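Structural polyprotein, VP2 (Israeli acute paralysis virus, PDB 5CDD) probably serves as a structural component of the virus capsid, forming one of the three protein types of the capsid pentamer. Local coordinates at residues A28-L32 with F160-V165. Residue numbers count along the deposited sequence, not the author numbering.
Unlike the reference sequence in segment 28-32: Ala-29 (reference Asn).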
loop_
_atom_site.group_PDB
_atom_site.type_symbol
_atom_site.label_atom_id
_atom_site.label_comp_id
_atom_site.label_asym_id
_atom_site.label_seq_id
_atom_site.Cartn_x
_atom_site.Cartn_y
_atom_site.Cartn_z
ATOM N N ALA C 28 -1.691 -75.769 -10.601
ATOM C CA ALA C 28 -0.648 -75.562 -9.614
ATOM C C ALA C 28 0.433 -74.679 -10.224
ATOM O O ALA C 28 1.070 -73.882 -9.532
ATOM C CB ALA C 28 -0.054 -76.905 -9.199
ATOM N N ALA C 29 0.637 -74.834 -11.529
ATOM C CA ALA C 29 1.640 -74.059 -12.247
ATOM C C ALA C 29 0.979 -73.099 -13.231
ATOM O O ALA C 29 1.671 -72.342 -13.917
ATOM C CB ALA C 29 2.612 -74.996 -12.984
ATOM N N LYS C 30 -0.353 -73.137 -13.294
ATOM C CA LYS C 30 -1.131 -72.259 -14.149
ATOM C C LYS C 30 -0.372 -70.944 -13.949
ATOM O O LYS C 30 -0.215 -70.491 -12.811
ATOM C CB LYS C 30 -2.603 -72.296 -13.720
ATOM C CG LYS C 30 -3.615 -72.571 -14.825
ATOM C CD LYS C 30 -3.746 -71.394 -15.786
ATOM C CE LYS C 30 -5.191 -70.917 -15.921
ATOM N NZ LYS C 30 -5.332 -69.871 -16.974
ATOM N N PRO C 31 0.106 -70.314 -15.041
ATOM C CA PRO C 31 0.859 -69.062 -14.914
ATOM C C PRO C 31 -0.179 -67.987 -15.238
ATOM O O PRO C 31 -1.177 -68.252 -15.906
ATOM C CB PRO C 31 1.955 -69.126 -15.975
ATOM C CG PRO C 31 1.331 -69.991 -17.020
ATOM C CD PRO C 31 0.713 -71.111 -16.199
ATOM N N LEU C 32 0.071 -66.780 -14.745
ATOM C CA LEU C 32 -0.824 -65.656 -14.967
ATOM C C LEU C 32 -1.302 -65.589 -16.410
ATOM O O LEU C 32 -0.506 -65.705 -17.343
ATOM C CB LEU C 32 -0.120 -64.348 -14.602
ATOM C CG LEU C 32 0.212 -64.154 -13.124
ATOM C CD1 LEU C 32 1.052 -62.908 -12.948
ATOM C CD2 LEU C 32 -1.074 -64.053 -12.322
ATOM N N PHE C 160 1.307 -65.829 -7.181
ATOM C CA PHE C 160 1.058 -66.125 -8.588
ATOM C C PHE C 160 2.291 -66.613 -9.341
ATOM O O PHE C 160 3.416 -66.204 -9.049
ATOM C CB PHE C 160 0.545 -64.873 -9.304
ATOM C CG PHE C 160 -0.747 -64.336 -8.763
ATOM C CD1 PHE C 160 -1.948 -64.998 -9.002
ATOM C CD2 PHE C 160 -0.770 -63.144 -8.045
ATOM C CE1 PHE C 160 -3.155 -64.476 -8.537
ATOM C CE2 PHE C 160 -1.968 -62.615 -7.576
ATOM C CZ PHE C 160 -3.164 -63.282 -7.823
ATOM N N PRO C 161 2.090 -67.509 -10.321
ATOM C CA PRO C 161 3.200 -68.035 -11.123
ATOM C C PRO C 161 3.333 -67.153 -12.369
ATOM O O PRO C 161 2.447 -67.154 -13.224
ATOM C CB PRO C 161 2.735 -69.450 -11.486
ATOM C CG PRO C 161 1.600 -69.738 -10.525
ATOM C CD PRO C 161 0.928 -68.407 -10.413
ATOM N N ILE C 162 4.417 -66.391 -12.470
ATOM C CA ILE C 162 4.612 -65.531 -13.635
ATOM C C ILE C 162 4.862 -66.381 -14.873
ATOM O O ILE C 162 4.230 -66.187 -15.912
ATOM C CB ILE C 162 5.807 -64.575 -13.440
ATOM C CG1 ILE C 162 5.524 -63.616 -12.283
ATOM C CG2 ILE C 162 6.065 -63.797 -14.724
ATOM C CD1 ILE C 162 6.668 -62.672 -11.975
ATOM N N THR C 163 5.793 -67.323 -14.750
ATOM C CA THR C 163 6.140 -68.224 -15.841
ATOM C C THR C 163 5.828 -69.650 -15.415
ATOM O O THR C 163 5.700 -69.934 -14.225
ATOM C CB THR C 163 7.642 -68.160 -16.171
ATOM O OG1 THR C 163 8.395 -68.690 -15.072
ATOM C CG2 THR C 163 8.071 -66.728 -16.429
ATOM N N PRO C 164 5.698 -70.568 -16.384
ATOM C CA PRO C 164 5.405 -71.963 -16.050
ATOM C C PRO C 164 6.625 -72.593 -15.381
ATOM O O PRO C 164 7.758 -72.210 -15.672
ATOM C CB PRO C 164 5.107 -72.579 -17.412
ATOM C CG PRO C 164 6.025 -71.813 -18.317
ATOM C CD PRO C 164 5.823 -70.392 -17.842
ATOM N N VAL C 165 6.401 -73.544 -14.478
ATOM C CA VAL C 165 7.514 -74.199 -13.800
ATOM C C VAL C 165 8.221 -75.121 -14.792
ATOM O O VAL C 165 7.664 -76.133 -15.222
ATOM C CB VAL C 165 7.032 -75.026 -12.595
ATOM C CG1 VAL C 165 8.224 -75.584 -11.842
ATOM C CG2 VAL C 165 6.183 -74.161 -11.678
#
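Leu-32 lays its side chain over the start of Phe-160, with CD2 of Leu-32 3.5 Å from CB of Phe-160. Val-116 of helix 113-116 touches both residues, and both are buried. A backbone hydrogen bond joins the loop to the strand end. Leu-32 N donates it to Pro-161 O at 2.8 Å. The same oxygen receives a CA-H...O contact from Pro-31, with Pro-31 CA to Pro-161 O at 3.0 Å. One carbonyl therefore holds two consecutive residues of the loop. The ring of Pro-161 faces the loop and is tight against its backbone, with Pro-161 CG 3.0 Å from Lys-30 O. Lys-30 itself points its CA-to-CB bond away, and its NZ is hydrogen-bonded to Ser-33 OG. Farther along, Pro-31 CB lies 3.7 Å from Ile-162 O and borders the Pro-164 ring. Ala-29, which differs from the reference sequence, puts CB 3.9 Å from CG2 of Val-165. Ile-162, Thr-163 and Pro-164 also pack against another Structural polyprotein chain in the assembly. The contact joins the long connection between strands 13-18 and 47-51 to the end of strand 155-161, an inner strand of the four-stranded antiparallel sheet. The two antiparallel sheets and the family fit the jelly-roll beta-sandwich of picornavirus-like capsid proteins, and here a long inter-strand loop packs on the end of one of its strands.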